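Putative enoyl-CoA hydratase/isomerase (PDB 3FDU) probably acts on acyl-CoA thioesters as an enoyl-CoA hydratase or isomerase of the crotonase superfamily, its assembly holding three copies of the chain. Local coordinates at residues L18-N21 / K26-L29; E32-I37 / A64-K69; D49-V54 / L202-L207; L91-A96 / C224-A229. The protein carries 4 engineered substitutions. All blocks are in the same frame, centred on the assembly; numbering follows the deposited sequence.

Interaction 1: L18-N21 / K26-L29; sequences LAIN and KNAL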
loop_
_atom_site.group_PDB
_atom_site.type_symbol
_atom_site.label_atom_id
_atom_site.label_comp_id
_atom_site.label_asym_id
_atom_site.label_seq_id
_atom_site.Cartn_x
_atom_site.Cartn_y
_atom_site.Cartn_z
ATOM N N LEU A 18 7.871 27.565 -5.429
ATOM C CA LEU A 18 7.319 28.238 -4.251
ATOM C C LEU A 18 8.203 27.887 -3.061
ATOM O O LEU A 18 8.341 26.722 -2.681
ATOM C CB LEU A 18 5.870 27.818 -3.983
ATOM C CG LEU A 18 4.848 28.304 -5.043
ATOM C CD1 LEU A 18 3.466 27.750 -4.809
ATOM C CD2 LEU A 18 4.817 29.829 -5.015
ATOM N N ALA A 19 8.812 28.890 -2.453
ATOM C CA ALA A 19 9.726 28.573 -1.382
ATOM C C ALA A 19 9.339 29.260 -0.090
ATOM O O ALA A 19 9.269 30.497 -0.022
ATOM C CB ALA A 19 11.188 28.926 -1.802
ATOM N N ILE A 20 9.083 28.440 0.929
ATOM C CA ILE A 20 8.751 28.932 2.263
ATOM C C ILE A 20 10.011 29.543 2.875
ATOM O O ILE A 20 11.094 28.917 2.918
ATOM C CB ILE A 20 8.143 27.799 3.148
ATOM C CG1 ILE A 20 6.922 27.155 2.394
ATOM C CG2 ILE A 20 7.677 28.330 4.441
ATOM C CD1 ILE A 20 6.328 25.889 3.093
ATOM N N ASN A 21 9.856 30.762 3.382
ATOM C CA ASN A 21 11.012 31.521 3.837
ATOM C C ASN A 21 10.700 32.212 5.170
ATOM O O ASN A 21 10.450 33.429 5.218
ATOM C CB ASN A 21 11.338 32.570 2.764
ATOM C CG ASN A 21 12.686 33.223 2.972
ATOM O OD1 ASN A 21 13.496 32.799 3.799
ATOM N ND2 ASN A 21 12.920 34.284 2.222
ATOM N N LYS A 26 12.078 28.376 11.736
ATOM C CA LYS A 26 12.236 27.142 10.936
ATOM C C LYS A 26 10.973 26.816 10.139
ATOM O O LYS A 26 10.523 25.638 10.099
ATOM C CB LYS A 26 12.605 25.951 11.807
ATOM C CG LYS A 26 13.993 26.132 12.447
ATOM C CD LYS A 26 14.292 25.048 13.462
ATOM C CE LYS A 26 14.715 23.797 12.767
ATOM N NZ LYS A 26 16.007 23.266 13.344
ATOM N N ASN A 27 10.426 27.855 9.516
ATOM C CA ASN A 27 9.344 27.663 8.566
ATOM C C ASN A 27 8.043 27.123 9.206
ATOM O O ASN A 27 7.188 26.527 8.520
ATOM C CB ASN A 27 9.828 26.758 7.413
ATOM C CG ASN A 27 10.643 27.549 6.367
ATOM O OD1 ASN A 27 10.930 28.719 6.589
ATOM N ND2 ASN A 27 11.025 26.905 5.238
ATOM N N ALA A 28 7.883 27.309 10.508
ATOM C CA ALA A 28 6.544 27.033 11.107
ATOM C C ALA A 28 5.473 27.846 10.399
ATOM O O ALA A 28 5.697 29.017 10.061
ATOM C CB ALA A 28 6.500 27.297 12.674
ATOM N N LEU A 29 4.298 27.244 10.188
ATOM C CA LEU A 29 3.244 27.924 9.412
ATOM C C LEU A 29 2.147 28.489 10.312
ATOM O O LEU A 29 1.692 27.819 11.195
ATOM C CB LEU A 29 2.611 26.976 8.388
ATOM C CG LEU A 29 3.673 26.358 7.469
ATOM C CD1 LEU A 29 3.086 25.260 6.582
ATOM C CD2 LEU A 29 4.360 27.448 6.583
#

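Interaction 2: E32-I37 / A64-K69; sequences ELYLWI and AGNDMK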
loop_
_atom_site.group_PDB
_atom_site.type_symbol
_atom_site.label_atom_id
_atom_site.label_comp_id
_atom_site.label_asym_id
_atom_site.label_seq_id
_atom_site.Cartn_x
_atom_site.Cartn_y
_atom_site.Cartn_z
ATOM N N GLU A 32 -2.581 32.638 8.204
ATOM C CA GLU A 32 -2.597 33.345 6.928
ATOM C C GLU A 32 -1.551 32.847 5.899
ATOM O O GLU A 32 -1.763 32.915 4.702
ATOM C CB GLU A 32 -2.484 34.856 7.166
ATOM C CG GLU A 32 -3.879 35.527 7.451
ATOM C CD GLU A 32 -3.990 36.950 6.902
ATOM O OE1 GLU A 32 -3.336 37.857 7.465
ATOM O OE2 GLU A 32 -4.724 37.164 5.897
ATOM N N LEU A 33 -0.441 32.316 6.371
ATOM C CA LEU A 33 0.563 31.764 5.458
ATOM C C LEU A 33 0.023 30.482 4.815
ATOM O O LEU A 33 0.188 30.282 3.613
ATOM C CB LEU A 33 1.887 31.529 6.205
ATOM C CG LEU A 33 3.069 30.889 5.440
ATOM C CD1 LEU A 33 3.348 31.671 4.142
ATOM C CD2 LEU A 33 4.280 30.918 6.348
ATOM N N TYR A 34 -0.670 29.624 5.584
ATOM C CA TYR A 34 -1.355 28.486 4.937
ATOM C C TYR A 34 -2.243 28.965 3.732
ATOM O O TYR A 34 -2.226 28.384 2.618
ATOM C CB TYR A 34 -2.258 27.749 5.912
ATOM C CG TYR A 34 -1.637 26.979 7.060
ATOM C CD1 TYR A 34 -1.012 25.746 6.852
ATOM C CD2 TYR A 34 -1.756 27.441 8.373
ATOM C CE1 TYR A 34 -0.505 25.009 7.909
ATOM C CE2 TYR A 34 -1.244 26.706 9.444
ATOM C CZ TYR A 34 -0.607 25.506 9.201
ATOM O OH TYR A 34 -0.139 24.743 10.255
ATOM N N LEU A 35 -3.000 30.037 3.944
ATOM C CA LEU A 35 -3.886 30.554 2.882
ATOM C C LEU A 35 -3.141 31.151 1.712
ATOM O O LEU A 35 -3.564 31.021 0.530
ATOM C CB LEU A 35 -4.829 31.610 3.462
ATOM C CG LEU A 35 -5.676 31.110 4.642
ATOM C CD1 LEU A 35 -6.598 32.226 5.164
ATOM C CD2 LEU A 35 -6.528 29.865 4.252
ATOM N N TRP A 36 -2.055 31.863 2.010
ATOM C CA TRP A 36 -1.245 32.421 0.927
ATOM C C TRP A 36 -0.666 31.287 0.088
ATOM O O TRP A 36 -0.610 31.390 -1.134
ATOM C CB TRP A 36 -0.085 33.271 1.465
ATOM C CG TRP A 36 -0.577 34.452 2.250
ATOM C CD1 TRP A 36 -1.796 35.050 2.139
ATOM C CD2 TRP A 36 0.124 35.144 3.307
ATOM N NE1 TRP A 36 -1.894 36.086 3.053
ATOM C CE2 TRP A 36 -0.725 36.176 3.765
ATOM C CE3 TRP A 36 1.391 35.012 3.875
ATOM C CZ2 TRP A 36 -0.352 37.057 4.806
ATOM C CZ3 TRP A 36 1.779 35.893 4.889
ATOM C CH2 TRP A 36 0.897 36.906 5.346
ATOM N N ILE A 37 -0.179 30.228 0.747
ATOM C CA ILE A 37 0.324 29.095 -0.052
ATOM C C ILE A 37 -0.818 28.461 -0.890
ATOM O O ILE A 37 -0.631 28.115 -2.078
ATOM C CB ILE A 37 1.030 28.032 0.796
ATOM C CG1 ILE A 37 2.244 28.652 1.575
ATOM C CG2 ILE A 37 1.571 26.928 -0.137
ATOM C CD1 ILE A 37 2.770 27.691 2.738
ATOM N N ALA A 64 8.624 23.366 10.187
ATOM C CA ALA A 64 8.567 22.921 11.574
ATOM C C ALA A 64 7.122 22.568 11.964
ATOM O O ALA A 64 6.844 22.174 13.098
ATOM C CB ALA A 64 9.110 24.047 12.520
ATOM N N GLY A 65 6.189 22.716 11.039
ATOM C CA GLY A 65 4.777 22.383 11.396
ATOM C C GLY A 65 3.934 23.600 11.786
ATOM O O GLY A 65 4.317 24.739 11.540
ATOM N N ASN A 66 2.777 23.362 12.405
ATOM C CA ASN A 66 1.881 24.459 12.811
ATOM C C ASN A 66 2.605 25.359 13.838
ATOM O O ASN A 66 3.161 24.864 14.782
ATOM C CB ASN A 66 0.619 23.864 13.454
ATOM C CG ASN A 66 -0.456 24.863 13.637
ATOM O OD1 ASN A 66 -0.670 25.728 12.766
ATOM N ND2 ASN A 66 -1.177 24.775 14.785
ATOM N N ASP A 67 2.592 26.671 13.636
ATOM C CA ASP A 67 3.195 27.600 14.592
ATOM C C ASP A 67 2.542 27.519 15.994
ATOM O O ASP A 67 1.287 27.730 16.157
ATOM C CB ASP A 67 3.094 28.999 14.017
ATOM C CG ASP A 67 3.761 30.052 14.905
ATOM O OD1 ASP A 67 4.897 30.412 14.583
ATOM O OD2 ASP A 67 3.151 30.500 15.910
ATOM N N MET A 68 3.365 27.222 17.014
ATOM C CA MET A 68 2.770 26.861 18.305
ATOM C C MET A 68 2.174 28.089 19.023
ATOM O O MET A 68 1.145 28.004 19.689
ATOM C CB MET A 68 3.724 26.016 19.192
ATOM C CG MET A 68 2.938 25.137 20.193
ATOM S SD MET A 68 2.181 23.621 19.541
ATOM C CE MET A 68 2.019 23.685 17.786
ATOM N N LYS A 69 2.796 29.243 18.853
ATOM C CA LYS A 69 2.250 30.460 19.420
ATOM C C LYS A 69 0.854 30.733 18.856
ATOM O O LYS A 69 -0.083 30.933 19.625
ATOM C CB LYS A 69 3.158 31.646 19.136
ATOM C CG LYS A 69 3.864 32.109 20.391
ATOM C CD LYS A 69 5.323 32.493 20.136
ATOM C CE LYS A 69 6.120 32.391 21.434
ATOM N NZ LYS A 69 7.588 32.495 21.153
#

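Interaction 3: D49-V54 / L202-L207; sequences DVRVVV and LPLASL. Engineered in segment 49-54: Val-53 (natural residue Ile).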
loop_
_atom_site.group_PDB
_atom_site.type_symbol
_atom_site.label_atom_id
_atom_site.label_comp_id
_atom_site.label_asym_id
_atom_site.label_seq_id
_atom_site.Cartn_x
_atom_site.Cartn_y
_atom_site.Cartn_z
ATOM N N ASP A 49 1.248 30.086 -18.230
ATOM C CA ASP A 49 2.714 29.999 -18.256
ATOM C C ASP A 49 3.308 29.039 -17.198
ATOM O O ASP A 49 4.507 28.851 -17.160
ATOM C CB ASP A 49 3.363 31.355 -18.023
ATOM C CG ASP A 49 2.923 32.401 -19.037
ATOM O OD1 ASP A 49 2.970 32.111 -20.251
ATOM O OD2 ASP A 49 2.542 33.500 -18.600
ATOM N N VAL A 50 2.485 28.457 -16.328
ATOM C CA VAL A 50 3.018 27.477 -15.342
ATOM C C VAL A 50 2.665 26.046 -15.820
ATOM O O VAL A 50 1.468 25.735 -16.043
ATOM C CB VAL A 50 2.355 27.681 -13.973
ATOM C CG1 VAL A 50 2.758 26.577 -12.997
ATOM C CG2 VAL A 50 2.658 29.052 -13.401
ATOM N N ARG A 51 3.668 25.168 -15.918
ATOM C CA ARG A 51 3.418 23.763 -16.255
ATOM C C ARG A 51 3.666 22.797 -15.072
ATOM O O ARG A 51 2.993 21.756 -14.961
ATOM C CB ARG A 51 4.309 23.364 -17.453
ATOM C CG ARG A 51 3.832 24.072 -18.770
ATOM C CD ARG A 51 4.940 24.057 -19.827
ATOM N NE ARG A 51 5.077 22.682 -20.260
ATOM C CZ ARG A 51 4.515 22.175 -21.345
ATOM N NH1 ARG A 51 3.842 22.961 -22.198
ATOM N NH2 ARG A 51 4.682 20.889 -21.599
ATOM N N VAL A 52 4.658 23.140 -14.223
ATOM C CA VAL A 52 5.021 22.325 -13.011
ATOM C C VAL A 52 5.224 23.206 -11.781
ATOM O O VAL A 52 5.772 24.310 -11.866
ATOM C CB VAL A 52 6.269 21.516 -13.252
ATOM C CG1 VAL A 52 6.690 20.669 -11.984
ATOM C CG2 VAL A 52 6.116 20.610 -14.547
ATOM N N VAL A 53 4.740 22.743 -10.628
ATOM C CA VAL A 53 4.995 23.453 -9.394
ATOM C C VAL A 53 5.999 22.700 -8.495
ATOM O O VAL A 53 5.898 21.456 -8.281
ATOM C CB VAL A 53 3.674 23.731 -8.596
ATOM C CG1 VAL A 53 3.987 24.540 -7.292
ATOM C CG2 VAL A 53 2.662 24.501 -9.483
ATOM N N VAL A 54 6.950 23.442 -7.946
ATOM C CA VAL A 54 7.867 22.871 -6.954
ATOM C C VAL A 54 7.619 23.674 -5.708
ATOM O O VAL A 54 7.672 24.910 -5.752
ATOM C CB VAL A 54 9.351 23.046 -7.337
ATOM C CG1 VAL A 54 10.283 22.610 -6.172
ATOM C CG2 VAL A 54 9.713 22.217 -8.621
ATOM N N LEU A 202 7.552 17.552 -21.544
ATOM C CA LEU A 202 6.584 16.499 -21.951
ATOM C C LEU A 202 5.249 17.162 -22.190
ATOM O O LEU A 202 5.077 18.313 -21.792
ATOM C CB LEU A 202 6.471 15.360 -20.888
ATOM C CG LEU A 202 7.816 14.639 -20.620
ATOM C CD1 LEU A 202 7.847 13.565 -19.449
ATOM C CD2 LEU A 202 8.310 13.967 -21.892
ATOM N N PRO A 203 4.312 16.480 -22.884
ATOM C CA PRO A 203 3.049 17.129 -23.253
ATOM C C PRO A 203 2.192 17.427 -22.057
ATOM O O PRO A 203 1.945 16.537 -21.218
ATOM C CB PRO A 203 2.349 16.085 -24.135
ATOM C CG PRO A 203 3.458 15.302 -24.732
ATOM C CD PRO A 203 4.480 15.196 -23.579
ATOM N N LEU A 204 1.733 18.672 -21.966
ATOM C CA LEU A 204 0.873 19.058 -20.869
ATOM C C LEU A 204 -0.395 18.210 -20.794
ATOM O O LEU A 204 -0.869 17.868 -19.683
ATOM C CB LEU A 204 0.467 20.546 -20.959
ATOM C CG LEU A 204 -0.565 20.883 -19.835
ATOM C CD1 LEU A 204 -0.146 22.044 -18.884
ATOM C CD2 LEU A 204 -1.920 21.150 -20.408
ATOM N N ALA A 205 -0.987 17.905 -21.948
ATOM C CA ALA A 205 -2.255 17.188 -21.943
ATOM C C ALA A 205 -2.119 15.759 -21.430
ATOM O O ALA A 205 -3.014 15.281 -20.736
ATOM C CB ALA A 205 -2.917 17.185 -23.367
ATOM N N SER A 206 -1.052 15.066 -21.826
ATOM C CA SER A 206 -0.734 13.716 -21.331
ATOM C C SER A 206 -0.557 13.710 -19.797
ATOM O O SER A 206 -1.050 12.818 -19.081
ATOM C CB SER A 206 0.596 13.249 -21.914
ATOM O OG SER A 206 0.462 12.797 -23.262
ATOM N N LEU A 207 0.211 14.680 -19.315
ATOM C CA LEU A 207 0.425 14.819 -17.866
ATOM C C LEU A 207 -0.844 15.109 -17.107
ATOM O O LEU A 207 -1.124 14.475 -16.077
ATOM C CB LEU A 207 1.555 15.846 -17.550
ATOM C CG LEU A 207 2.971 15.326 -17.818
ATOM C CD1 LEU A 207 4.043 16.448 -17.771
ATOM C CD2 LEU A 207 3.429 14.142 -16.853
HETATM O O HOH W 1 2.463 20.633 -24.100
#

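Interaction 4: L91-A96 / C224-A229; sequences LLKSAA and CIDHEA. With SO4 (sulfate ion), chain G.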
loop_
_atom_site.group_PDB
_atom_site.type_symbol
_atom_site.label_atom_id
_atom_site.label_comp_id
_atom_site.label_asym_id
_atom_site.label_seq_id
_atom_site.Cartn_x
_atom_site.Cartn_y
_atom_site.Cartn_z
ATOM N N LEU A 91 -5.207 24.623 2.550
ATOM C CA LEU A 91 -3.932 24.319 1.865
ATOM C C LEU A 91 -3.928 22.871 1.378
ATOM O O LEU A 91 -3.602 22.608 0.195
ATOM C CB LEU A 91 -2.726 24.585 2.789
ATOM C CG LEU A 91 -1.355 24.099 2.268
ATOM C CD1 LEU A 91 -1.106 24.703 0.905
ATOM C CD2 LEU A 91 -0.231 24.511 3.274
ATOM N N LEU A 92 -4.253 21.930 2.274
ATOM C CA LEU A 92 -4.206 20.535 1.873
ATOM C C LEU A 92 -5.139 20.227 0.714
ATOM O O LEU A 92 -4.771 19.471 -0.176
ATOM C CB LEU A 92 -4.467 19.583 3.046
ATOM C CG LEU A 92 -3.337 19.507 4.105
ATOM C CD1 LEU A 92 -3.900 19.170 5.525
ATOM C CD2 LEU A 92 -2.296 18.506 3.692
ATOM N N LYS A 93 -6.376 20.764 0.737
ATOM C CA LYS A 93 -7.258 20.595 -0.434
ATOM C C LYS A 93 -6.773 21.302 -1.707
ATOM O O LYS A 93 -6.930 20.763 -2.822
ATOM C CB LYS A 93 -8.727 20.998 -0.102
ATOM C CG LYS A 93 -9.363 20.077 0.969
ATOM C CD LYS A 93 -10.816 20.487 1.351
ATOM C CE LYS A 93 -10.815 21.791 2.140
ATOM N NZ LYS A 93 -12.225 22.138 2.590
ATOM N N SER A 94 -6.250 22.523 -1.588
ATOM C CA SER A 94 -5.683 23.177 -2.747
ATOM C C SER A 94 -4.579 22.331 -3.406
ATOM O O SER A 94 -4.453 22.292 -4.607
ATOM C CB SER A 94 -5.058 24.521 -2.402
ATOM O OG SER A 94 -6.098 25.482 -2.172
ATOM N N ALA A 95 -3.733 21.765 -2.583
ATOM C CA ALA A 95 -2.692 20.906 -3.053
ATOM C C ALA A 95 -3.282 19.645 -3.696
ATOM O O ALA A 95 -2.906 19.307 -4.807
ATOM C CB ALA A 95 -1.709 20.569 -1.899
ATOM N N ALA A 96 -4.226 18.983 -3.017
ATOM C CA ALA A 96 -4.849 17.789 -3.588
ATOM C C ALA A 96 -5.470 18.046 -4.968
ATOM O O ALA A 96 -5.406 17.169 -5.842
ATOM C CB ALA A 96 -5.917 17.187 -2.627
ATOM N N CYS A 224 -12.621 12.830 2.810
ATOM C CA CYS A 224 -11.818 12.328 3.936
ATOM C C CYS A 224 -11.141 13.495 4.668
ATOM O O CYS A 224 -11.213 13.587 5.899
ATOM C CB CYS A 224 -10.777 11.317 3.454
ATOM S SG CYS A 224 -9.704 10.673 4.799
ATOM N N ILE A 225 -10.506 14.403 3.923
ATOM C CA ILE A 225 -9.931 15.606 4.544
ATOM C C ILE A 225 -10.949 16.369 5.436
ATOM O O ILE A 225 -10.644 16.749 6.566
ATOM C CB ILE A 225 -9.301 16.518 3.466
ATOM C CG1 ILE A 225 -8.063 15.779 2.903
ATOM C CG2 ILE A 225 -8.884 17.965 4.051
ATOM C CD1 ILE A 225 -7.485 16.390 1.586
ATOM N N ASP A 226 -12.168 16.524 4.921
ATOM C CA ASP A 226 -13.232 17.311 5.607
ATOM C C ASP A 226 -13.730 16.599 6.854
ATOM O O ASP A 226 -13.971 17.220 7.869
ATOM C CB ASP A 226 -14.391 17.631 4.654
ATOM C CG ASP A 226 -14.052 18.778 3.650
ATOM O OD1 ASP A 226 -13.134 19.609 3.856
ATOM O OD2 ASP A 226 -14.738 18.880 2.627
ATOM N N HIS A 227 -13.856 15.287 6.789
ATOM C CA HIS A 227 -14.412 14.569 7.923
ATOM C C HIS A 227 -13.315 14.460 9.012
ATOM O O HIS A 227 -13.585 14.532 10.212
ATOM C CB HIS A 227 -14.900 13.179 7.500
ATOM C CG HIS A 227 -15.170 12.279 8.657
ATOM N ND1 HIS A 227 -16.050 12.622 9.672
ATOM C CD2 HIS A 227 -14.627 11.086 9.012
ATOM C CE1 HIS A 227 -16.069 11.664 10.578
ATOM N NE2 HIS A 227 -15.215 10.719 10.203
ATOM N N GLU A 228 -12.071 14.288 8.583
ATOM C CA GLU A 228 -10.950 14.392 9.537
ATOM C C GLU A 228 -10.961 15.755 10.229
ATOM O O GLU A 228 -10.736 15.844 11.455
ATOM C CB GLU A 228 -9.607 14.233 8.829
ATOM C CG GLU A 228 -9.232 12.776 8.550
ATOM C CD GLU A 228 -7.804 12.648 7.961
ATOM O OE1 GLU A 228 -7.198 13.712 7.667
ATOM O OE2 GLU A 228 -7.313 11.493 7.803
ATOM N N ALA A 229 -11.183 16.808 9.446
ATOM C CA ALA A 229 -11.127 18.171 9.961
ATOM C C ALA A 229 -12.162 18.329 11.072
ATOM O O ALA A 229 -11.926 18.992 12.063
ATOM C CB ALA A 229 -11.385 19.210 8.814
HETATM S S SO4 G . -13.891 23.127 -0.678
HETATM O O1 SO4 G . -14.359 21.780 -1.044
HETATM O O2 SO4 G . -15.013 23.956 -0.264
HETATM O O3 SO4 G . -12.875 23.072 0.372
HETATM O O4 SO4 G . -13.203 23.706 -1.836
#

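Interaction 1: L18-N21 / K26-L29
Asn-27 lies obliquely across the side chain of Ile-20, and this crossing is the tight part of the contact between residues 18-21 and 26-29. The methyl CG2 of Ile-20 sits 3.6 Å from the amide carbon CG of Asn-27, while CB of Ile-20 is 3.7 Å from Asn-27 ND2. The same methyl also meets an apolar partner, CD2 of Leu-29, at 4.0 Å. It can serve both because CG2 is anti to the backbone N of Ile-20, with CG1 set beside that nitrogen (chi1 -54°). The amide of Asn-27 is polar but buried, and its atoms are well provided for. ND2 makes a weak hydrogen bond to Ile-20 O at 3.1 Å, bent to 135° at the hydrogen, and a further bond to Phe-62 O; OD1 accepts from the backbone N of Arg-22, just beyond residue 21. Bonds at both ends of the amide should fix its rotation. On the loose side, Asn-21 points its CB away and stays partly exposed, contributing mainly backbone: its carbonyl carbon C is 3.8 Å from Asn-27 OD1. One asparagine thus ties a strand end to the loop that turns back toward helix 31-46, a beta-to-alpha connection within the N-terminal part of the crotonase fold.

Interaction 2: E32-I37 / A64-K69
The hydroxyl OH of Tyr-34 donates a hydrogen bond to OD1 of Asn-66 over just 2.7 Å, and this bond carries nearly the whole contact between helix 31-46 and the loop leading into helix 68-76. It reaches the amide oxygen at a C=O...donor angle of 111°, with the donor tilted 30° from the carbonyl plane, so the hydroxyl comes from the side of the oxygen. Seen from the tyrosine, OD1 lies at the ring edge, in its plane, also 3.5 Å from CE2. The two side chains cross at about a right angle, their flat groups turned 36° against each other. The hydroxyl also lies close to the base of its partner, OH being 3.3 Å from Asn-66 CA. The amide of Asn-66 swings to the tyrosine because its CG stands anti to the backbone N, although CB does not aim there. In crotonase enzymes the loop between the strand equivalent to 52-57 and the following helix usually supplies one backbone N-H of the oxyanion hole; residues 64-69 occupy that place, consistent with a neighbouring pocket. A glycerol, probably from the crystallisation liquor, is hydrogen-bonded to Asn-66 ND2. Next along, Asp-67 is the N-cap of helix 68-76: its OD2 accepts from the backbone N of Asp-70, while OD1 forms a salt bridge with Arg-22. The tyrosine side chain also packs on Pro-87 and Leu-91 of helix 87-97.

Interaction 3: D49-V54 / L202-L207
This is a surface contact in which Arg-51 reaches across to the backbone of Leu-202 and Leu-204, joining the lead-in to strand 52-57 of the crotonase core sheet to the start of helix 204-214. The guanidinium does nearly all the work. Its chain bends at CG-CD (chi3 70°), which helps swing the end toward the other segment even though CB does not point there. NH2 lies 2.6 Å from Leu-202 O, which is near the guanidinium plane; the pair is close but badly angled for a hydrogen bond, and is best read as a tight, doubtful polar approach. CB of Leu-204 lies over one face, 4.3 Å from NH2. Pro-203 holds the N-cap position of the helix, whose first turn closes with a bond from Leu-207 N to Pro-203 O. A second subunit also packs here: Leu-202 touches its Phe-165, and Ser-206 OG is hydrogen-bonded to its Leu-141 O. At the guanidinium edge a water in the plane completes the link, accepting a hydrogen bond from the backbone N of Leu-204 at 3.0 Å and a weak one from Arg-51 NH1 at 3.3 Å.

Interaction 4: L91-A96 / C224-A229
An antiparallel helix pair, with a sulfate bound beside it, brings residues 91-96 against 224-229, where Lys-93 packs on Ile-225 and reaches Asp-226. The axes of the two short segments run 11.0 Å apart at 171°, a separation bridged by long side chains. Lys-93 works in two ways. Its aliphatic part slides past Ile-225 in the opposite direction, bringing CG to 3.8 Å from the methyl CG2 of Ile-225. Farther out the chain bends at CG-CD (chi3 -70°), and NZ forms a salt bridge with Asp-226 OD1 at 3.0 Å. The ammonium meets the syn lone pair of that oxygen, on the side of OD2, and the two side chains cross at roughly a right angle. NZ also bonds to the carbonyl O of Gly-84. Its distance to O3 of the sulfate, 2.5 Å, is implausibly short and its exact length doubtful. The carboxylate of Asp-226 probably stabilises the lysine charge. The sulfate, probably from the crystallisation liquor, is also held by Arg-97. Apart from Asp-226, which is partly exposed, the touching residues are buried: Leu-92 turns its CB toward helix 218-236 and touches Ile-113 and Thr-116 of helix 113-116. On another flank of helix 87-97, Leu-91 meets helix 31-46, while His-227 of helix 218-236 packs on Leu-213 of the third subunit.

Interactions 1 and 2 lie close together, centres about 8 Å apart, and are joined through Leu-29, whose backbone N and O probably bond to Gly-65 O and Asp-67 N. Interaction 1 shares the six-stranded sheet with interaction 3, since strands 15-20 and 52-57 are neighbours, yet their centres are about 24 Å apart. Helix 31-46 links interaction 2 to interaction 4, with Ile-37 packing on Leu-91; those centres are about 15 Å apart. Along the chain interaction 1 closes first, whereas interaction 3 interleaves with both 2 and 4. Interactions 3 and 4 therefore bring the C-terminal helices 204-214 and 218-236 back onto the N-terminal core, at places where neighbouring subunits also make contact.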